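Local coordinates for tyrosine specific protein phosphatase, putative (Trypanosoma brucei, PDB 3M4U), which probably acts as a protein tyrosine phosphatase, hydrolysing phosphate esters on tyrosine side chains of proteins, at residues R75-I79 with D105-T109; V115-V119 with V215-T221. All coordinates share one frame. Residues are numbered along the deposited sequence.

Overall arrangement
Loop-to-helix and strand-to-helix packing can be compared here within one phosphatase fold. Contact 1 (75-79 with 105-109) sets a loop on helix 103-112. Its centre is about 17 Å from the centre of the chain, yet most of its touching residues are buried, and its polar edge runs out to an exposed arginine. Contact 2 (115-119 with 215-221) lies nearer, about 12 Å, and is partly buried, joining a strand of the mixed sheet to the end of helix 206-217. The two share no helix or strand, although helix 103-112 is followed directly by strand 117-120. Contact 1 mixes apolar packing with a salt bridge and weak hydrogen bonds; contact 2 is mainly apolar, with one short hydrogen bond and a water.

Contact 1: R75-I79 with D105-T109; sequences RYPYI and DFLET
Ile79 lays its CG2 over helix 103-112, 3.7 Å from Phe106 CA and 4.1 Å from Thr109 OG1; chi1 near +60° (p) directs this branch there. Residues 75-78 run extended before Ile79 (phi/psi -130/12), with CA pairs Pro77-Asp105 5.0 Å and Ile79-Phe106 5.7 Å. Pro77 covers the same turn, its CA 3.4 Å from Asp105 OD1 and its CB 3.8 Å from Thr109 OG1, which itself donates to Asp105 O (2.9 Å) within the helix. Asp105 (m) takes a weak hydrogen bond from Tyr78 N to its OD2, 3.4 Å; the same oxygen is salt-bridged to Lys48. At the outer end, Arg75 NH1 reaches Glu108 OE1 at 2.9 Å in a salt bridge, though the arginine is poorly ordered. Tyr78 (t) turns away, its OH bonded to Asn49 and Ser42. Tyr78-Ile79 lead straight into strand 81-84 of the phosphatase sheet. The loop thus covers one flank of helix 103-112, while Leu107 faces strand 154-158 and Ile79 and Phe106 meet Cys95 of strand 92-95.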
ATOM      1  N   ARG A  75      18.977  14.659 -11.694  1.00 83.58           N
ATOM      2  CA  ARG A  75      18.713  13.808 -10.536  1.00 81.58           C
ATOM      3  C   ARG A  75      17.248  13.379 -10.446  1.00 75.63           C
ATOM      4  O   ARG A  75      16.345  14.216 -10.347  1.00 71.86           O
ATOM      5  CB  ARG A  75      19.136  14.515  -9.242  1.00 79.60           C
ATOM      6  CG  ARG A  75      18.931  13.679  -7.987  1.00 79.44           C
ATOM      7  CD  ARG A  75      19.285  14.452  -6.725  1.00 75.89           C
ATOM      8  NE  ARG A  75      18.614  15.748  -6.675  1.00 77.17           N
ATOM      9  CZ  ARG A  75      17.330  15.920  -6.371  1.00 68.00           C
ATOM     10  NH1 ARG A  75      16.563  14.874  -6.097  1.00 64.60           N
ATOM     11  NH2 ARG A  75      16.812  17.140  -6.351  1.00 67.84           N
ATOM     12  N   TYR A  76      17.021  12.070 -10.468  1.00 70.12           N
ATOM     13  CA  TYR A  76      15.663  11.533 -10.439  1.00 69.91           C
ATOM     14  C   TYR A  76      15.385  10.769  -9.146  1.00 60.74           C
ATOM     15  O   TYR A  76      15.870   9.645  -8.969  1.00 59.29           O
ATOM     16  CB  TYR A  76      15.415  10.628 -11.663  1.00 58.97           C
ATOM     17  N   PRO A  77      14.599  11.371  -8.241  1.00 52.69           N
ATOM     18  CA  PRO A  77      14.152  10.679  -7.020  1.00 53.75           C
ATOM     19  C   PRO A  77      13.582   9.294  -7.340  1.00 43.36           C
ATOM     20  O   PRO A  77      12.819   9.146  -8.287  1.00 41.51           O
ATOM     21  CB  PRO A  77      13.031  11.582  -6.482  1.00 45.22           C
ATOM     22  CG  PRO A  77      12.708  12.549  -7.628  1.00 55.53           C
ATOM     23  CD  PRO A  77      13.986  12.699  -8.385  1.00 56.52           C
ATOM     24  N   TYR A  78      13.952   8.295  -6.554  1.00 39.80           N
ATOM     25  CA  TYR A  78      13.477   6.939  -6.782  1.00 42.92           C
ATOM     26  C   TYR A  78      12.971   6.289  -5.490  1.00 37.74           C
ATOM     27  O   TYR A  78      13.672   6.317  -4.484  1.00 40.03           O
ATOM     28  CB  TYR A  78      14.620   6.102  -7.358  1.00 36.76           C
ATOM     29  CG  TYR A  78      14.339   4.634  -7.361  1.00 33.47           C
ATOM     30  CD1 TYR A  78      13.668   4.039  -8.421  1.00 36.70           C
ATOM     31  CD2 TYR A  78      14.737   3.830  -6.302  1.00 37.17           C
ATOM     32  CE1 TYR A  78      13.406   2.669  -8.423  1.00 39.42           C
ATOM     33  CE2 TYR A  78      14.482   2.462  -6.295  1.00 36.52           C
ATOM     34  CZ  TYR A  78      13.815   1.891  -7.357  1.00 33.55           C
ATOM     35  OH  TYR A  78      13.562   0.546  -7.359  1.00 33.66           O
ATOM     36  N   ILE A  79      11.785   5.670  -5.521  1.00 36.47           N
ATOM     37  CA  ILE A  79      11.214   5.045  -4.312  1.00 37.47           C
ATOM     38  C   ILE A  79      10.733   3.609  -4.501  1.00 39.08           C
ATOM     39  O   ILE A  79      10.036   3.060  -3.631  1.00 36.30           O
ATOM     40  CB  ILE A  79       9.993   5.827  -3.772  1.00 37.17           C
ATOM     41  CG1 ILE A  79       8.813   5.687  -4.739  1.00 33.82           C
ATOM     42  CG2 ILE A  79      10.341   7.284  -3.515  1.00 36.71           C
ATOM     43  CD1 ILE A  79       7.585   6.418  -4.284  1.00 33.15           C
ATOM     44  N   ASP A 105      14.918  10.500  -0.822  1.00 38.23           N
ATOM     45  CA  ASP A 105      14.103  10.413  -2.036  1.00 36.37           C
ATOM     46  C   ASP A 105      12.610  10.221  -1.733  1.00 38.46           C
ATOM     47  O   ASP A 105      11.754  10.822  -2.383  1.00 36.23           O
ATOM     48  CB  ASP A 105      14.614   9.284  -2.926  1.00 38.84           C
ATOM     49  CG  ASP A 105      15.744   9.733  -3.853  1.00 49.62           C
ATOM     50  OD1 ASP A 105      15.905  10.962  -4.075  1.00 50.37           O
ATOM     51  OD2 ASP A 105      16.454   8.850  -4.383  1.00 46.24           O
ATOM     52  N   PHE A 106      12.315   9.382  -0.742  1.00 35.95           N
ATOM     53  CA  PHE A 106      10.946   9.116  -0.302  1.00 34.02           C
ATOM     54  C   PHE A 106      10.306  10.410   0.208  1.00 37.27           C
ATOM     55  O   PHE A 106       9.273  10.874  -0.305  1.00 34.44           O
ATOM     56  CB  PHE A 106      10.967   8.041   0.801  1.00 30.23           C
ATOM     57  CG  PHE A 106       9.602   7.646   1.309  1.00 41.36           C
ATOM     58  CD1 PHE A 106       8.782   6.793   0.571  1.00 37.90           C
ATOM     59  CD2 PHE A 106       9.147   8.108   2.533  1.00 36.61           C
ATOM     60  CE1 PHE A 106       7.534   6.416   1.045  1.00 35.14           C
ATOM     61  CE2 PHE A 106       7.903   7.735   3.012  1.00 40.51           C
ATOM     62  CZ  PHE A 106       7.092   6.887   2.265  1.00 40.97           C
ATOM     63  N   LEU A 107      10.936  10.995   1.222  1.00 37.07           N
ATOM     64  CA  LEU A 107      10.473  12.254   1.783  1.00 33.81           C
ATOM     65  C   LEU A 107      10.374  13.341   0.723  1.00 36.51           C
ATOM     66  O   LEU A 107       9.420  14.117   0.731  1.00 38.57           O
ATOM     67  CB  LEU A 107      11.413  12.717   2.886  1.00 36.41           C
ATOM     68  CG  LEU A 107      11.585  11.726   4.028  1.00 42.80           C
ATOM     69  CD1 LEU A 107      12.550  12.317   5.046  1.00 37.07           C
ATOM     70  CD2 LEU A 107      10.221  11.382   4.647  1.00 35.84           C
ATOM     71  N   GLU A 108      11.358  13.408  -0.176  1.00 32.53           N
ATOM     72  CA  GLU A 108      11.388  14.482  -1.169  1.00 43.55           C
ATOM     73  C   GLU A 108      10.167  14.373  -2.057  1.00 41.37           C
ATOM     74  O   GLU A 108       9.544  15.369  -2.429  1.00 41.59           O
ATOM     75  CB  GLU A 108      12.647  14.426  -2.039  1.00 42.12           C
ATOM     76  CG  GLU A 108      12.442  15.088  -3.401  1.00 46.11           C
ATOM     77  CD  GLU A 108      13.736  15.293  -4.188  1.00 59.96           C
ATOM     78  OE1 GLU A 108      14.776  14.694  -3.816  1.00 52.00           O
ATOM     79  OE2 GLU A 108      13.701  16.054  -5.190  1.00 61.84           O
ATOM     80  N   THR A 109       9.829  13.137  -2.386  1.00 39.84           N
ATOM     81  CA  THR A 109       8.716  12.884  -3.269  1.00 41.43           C
ATOM     82  C   THR A 109       7.414  13.320  -2.608  1.00 39.92           C
ATOM     83  O   THR A 109       6.607  14.038  -3.208  1.00 39.53           O
ATOM     84  CB  THR A 109       8.696  11.413  -3.694  1.00 39.37           C
ATOM     85  OG1 THR A 109       9.813  11.171  -4.563  1.00 39.42           O
ATOM     86  CG2 THR A 109       7.423  11.096  -4.438  1.00 44.85           C
TER

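Contact 2: V115-V119 with V215-T221; sequences VDLVV and VIKNCVT
Leu117 is the side chain on which the end of helix 206-217 meets the sheet. Its t,p conformation (chi1 -178°, chi2 59°) brings CD2 to 3.9 Å from Val215 CG1, while Leu117 CB lies 4.1 Å from Cys219 SG, so one side chain fills the space between the last turn of helix 206-217 and the chain leaving it. Two residues along the strand, Val119 (t) faces the same way, its CG2 4.5 Å from Ile216 CG1. The CA-to-CB bond of Ile216 points sideways, but the m,t rotamer carries its outer carbons closer to the strand. Val118, between Leu117 and Val119, is out of reach of 215-221.

Residues 117-119 are extended. On the other side, Val215-Lys217 close the helix, Asn218 (phi/psi -88/9) leaves it, and Cys219-Thr221 run extended; CA pairs are Leu117-Cys219 7.7 Å and Asp116-Thr221 6.6 Å. At that end Asp116 (m) and Thr221 (t) turn toward each other, and Thr221 OG1 donates to Asp116 OD2 at 2.8 Å. Water 1 accepts from Asp116 N (2.9 Å) and donates to Thr221 OG1 (3.2 Å), which also receives Ser223 N.

The topology is a beta-alpha-beta crossover: helix 206-217 links parallel strands 187-194 and 225-228, with strand 117-120 between them. Strand 225-228 runs on to the phosphatase signature sequence. Apolar contacts therefore seat the helix on the middle strand, while the aspartate-threonine pair and its water satisfy polar groups at the partly exposed start of the strand.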
ATOM      1  N   VAL A 115       1.885  14.973  -1.554  1.00 45.47           N
ATOM      2  CA  VAL A 115       1.077  13.847  -1.119  1.00 44.23           C
ATOM      3  C   VAL A 115       0.520  14.167   0.272  1.00 41.83           C
ATOM      4  O   VAL A 115       1.275  14.503   1.185  1.00 37.04           O
ATOM      5  CB  VAL A 115       1.923  12.551  -1.119  1.00 39.10           C
ATOM      6  CG1 VAL A 115       1.183  11.424  -0.435  1.00 39.93           C
ATOM      7  CG2 VAL A 115       2.305  12.179  -2.550  1.00 37.32           C
ATOM      8  N   ASP A 116      -0.806  14.105   0.417  1.00 42.94           N
ATOM      9  CA  ASP A 116      -1.459  14.483   1.680  1.00 40.36           C
ATOM     10  C   ASP A 116      -1.578  13.305   2.646  1.00 41.44           C
ATOM     11  O   ASP A 116      -1.517  13.478   3.869  1.00 41.26           O
ATOM     12  CB  ASP A 116      -2.838  15.093   1.420  1.00 38.11           C
ATOM     13  CG  ASP A 116      -2.770  16.360   0.577  1.00 44.31           C
ATOM     14  OD1 ASP A 116      -1.907  17.230   0.859  1.00 42.29           O
ATOM     15  OD2 ASP A 116      -3.579  16.481  -0.373  1.00 46.20           O
ATOM     16  N   LEU A 117      -1.729  12.107   2.089  1.00 38.19           N
ATOM     17  CA  LEU A 117      -1.874  10.917   2.907  1.00 36.93           C
ATOM     18  C   LEU A 117      -0.873   9.824   2.532  1.00 33.71           C
ATOM     19  O   LEU A 117      -0.697   9.500   1.356  1.00 33.72           O
ATOM     20  CB  LEU A 117      -3.302  10.382   2.809  1.00 37.31           C
ATOM     21  CG  LEU A 117      -3.642   9.148   3.648  1.00 35.65           C
ATOM     22  CD1 LEU A 117      -3.404   9.410   5.138  1.00 32.53           C
ATOM     23  CD2 LEU A 117      -5.079   8.719   3.393  1.00 32.27           C
ATOM     24  N   VAL A 118      -0.219   9.279   3.554  1.00 32.57           N
ATOM     25  CA  VAL A 118       0.629   8.093   3.439  1.00 33.77           C
ATOM     26  C   VAL A 118       0.132   6.995   4.365  1.00 33.47           C
ATOM     27  O   VAL A 118       0.007   7.219   5.566  1.00 33.58           O
ATOM     28  CB  VAL A 118       2.062   8.391   3.865  1.00 34.65           C
ATOM     29  CG1 VAL A 118       2.778   7.082   4.225  1.00 29.43           C
ATOM     30  CG2 VAL A 118       2.781   9.166   2.763  1.00 28.94           C
ATOM     31  N   VAL A 119      -0.150   5.814   3.813  1.00 33.95           N
ATOM     32  CA  VAL A 119      -0.575   4.668   4.621  1.00 31.88           C
ATOM     33  C   VAL A 119       0.513   3.588   4.668  1.00 30.99           C
ATOM     34  O   VAL A 119       1.025   3.165   3.620  1.00 28.93           O
ATOM     35  CB  VAL A 119      -1.927   4.068   4.113  1.00 36.71           C
ATOM     36  CG1 VAL A 119      -2.443   2.988   5.073  1.00 29.09           C
ATOM     37  CG2 VAL A 119      -2.986   5.166   3.956  1.00 30.23           C
ATOM     38  N   VAL A 215     -10.584   5.835   6.079  1.00 36.02           N
ATOM     39  CA  VAL A 215      -9.615   6.911   6.022  1.00 32.33           C
ATOM     40  C   VAL A 215      -9.210   7.236   4.587  1.00 37.84           C
ATOM     41  O   VAL A 215      -8.993   8.397   4.243  1.00 39.02           O
ATOM     42  CB  VAL A 215      -8.364   6.556   6.812  1.00 36.17           C
ATOM     43  CG1 VAL A 215      -7.191   7.447   6.380  1.00 30.04           C
ATOM     44  CG2 VAL A 215      -8.645   6.661   8.299  1.00 31.59           C
ATOM     45  N   ILE A 216      -9.111   6.224   3.735  1.00 35.39           N
ATOM     46  CA  ILE A 216      -8.793   6.507   2.333  1.00 43.28           C
ATOM     47  C   ILE A 216      -9.955   7.202   1.611  1.00 42.91           C
ATOM     48  O   ILE A 216      -9.762   8.204   0.930  1.00 40.51           O
ATOM     49  CB  ILE A 216      -8.358   5.242   1.561  1.00 40.37           C
ATOM     50  CG1 ILE A 216      -7.030   4.724   2.110  1.00 38.18           C
ATOM     51  CG2 ILE A 216      -8.224   5.545   0.077  1.00 38.47           C
ATOM     52  CD1 ILE A 216      -6.613   3.404   1.521  1.00 37.71           C
ATOM     53  N   LYS A 217     -11.159   6.663   1.778  1.00 42.60           N
ATOM     54  CA  LYS A 217     -12.342   7.176   1.098  1.00 47.14           C
ATOM     55  C   LYS A 217     -12.668   8.612   1.495  1.00 50.11           C
ATOM     56  O   LYS A 217     -13.072   9.422   0.655  1.00 49.65           O
ATOM     57  CB  LYS A 217     -13.542   6.260   1.364  1.00 49.11           C
ATOM     58  CG  LYS A 217     -14.851   6.777   0.814  1.00 53.82           C
ATOM     59  CD  LYS A 217     -15.913   5.676   0.760  1.00 63.11           C
ATOM     60  CE  LYS A 217     -17.317   6.269   0.615  1.00 65.11           C
ATOM     61  NZ  LYS A 217     -17.359   7.377  -0.394  1.00 60.98           N
ATOM     62  N   ASN A 218     -12.466   8.926   2.772  1.00 47.19           N
ATOM     63  CA  ASN A 218     -12.804  10.243   3.304  1.00 44.48           C
ATOM     64  C   ASN A 218     -11.688  11.295   3.190  1.00 52.08           C
ATOM     65  O   ASN A 218     -11.788  12.398   3.747  1.00 49.71           O
ATOM     66  CB  ASN A 218     -13.275  10.109   4.752  1.00 43.63           C
ATOM     67  CG  ASN A 218     -14.575   9.315   4.868  1.00 52.82           C
ATOM     68  OD1 ASN A 218     -15.353   9.236   3.913  1.00 54.93           O
ATOM     69  ND2 ASN A 218     -14.807   8.715   6.033  1.00 52.24           N
ATOM     70  N   CYS A 219     -10.631  10.955   2.457  1.00 52.18           N
ATOM     71  CA  CYS A 219      -9.514  11.875   2.246  1.00 52.44           C
ATOM     72  C   CYS A 219      -9.775  12.838   1.090  1.00 53.90           C
ATOM     73  O   CYS A 219      -9.963  12.412  -0.050  1.00 54.33           O
ATOM     74  CB  CYS A 219      -8.227  11.091   1.964  1.00 46.00           C
ATOM     75  SG  CYS A 219      -6.779  12.140   1.635  1.00 52.57           S
ATOM     76  N   VAL A 220      -9.777  14.135   1.366  1.00 51.59           N
ATOM     77  CA  VAL A 220      -9.809  15.092   0.264  1.00 55.65           C
ATOM     78  C   VAL A 220      -8.391  15.419  -0.192  1.00 51.10           C
ATOM     79  O   VAL A 220      -7.561  15.887   0.600  1.00 51.52           O
ATOM     80  CB  VAL A 220     -10.558  16.380   0.623  1.00 60.58           C
ATOM     81  CG1 VAL A 220     -12.056  16.100   0.719  1.00 54.91           C
ATOM     82  CG2 VAL A 220     -10.010  16.967   1.920  1.00 63.71           C
ATOM     83  N   THR A 221      -8.124  15.153  -1.469  1.00 43.38           N
ATOM     84  CA  THR A 221      -6.793  15.315  -2.038  1.00 47.35           C
ATOM     85  C   THR A 221      -6.789  15.252  -3.569  1.00 49.23           C
ATOM     86  O   THR A 221      -7.606  14.574  -4.192  1.00 42.79           O
ATOM     87  CB  THR A 221      -5.789  14.268  -1.483  1.00 46.89           C
ATOM     88  OG1 THR A 221      -4.499  14.492  -2.073  1.00 46.95           O
ATOM     89  CG2 THR A 221      -6.262  12.825  -1.788  1.00 40.52           C
TER
HETATM   90  O   HOH W   1      -2.473  12.292  -1.084  1.00 37.73           O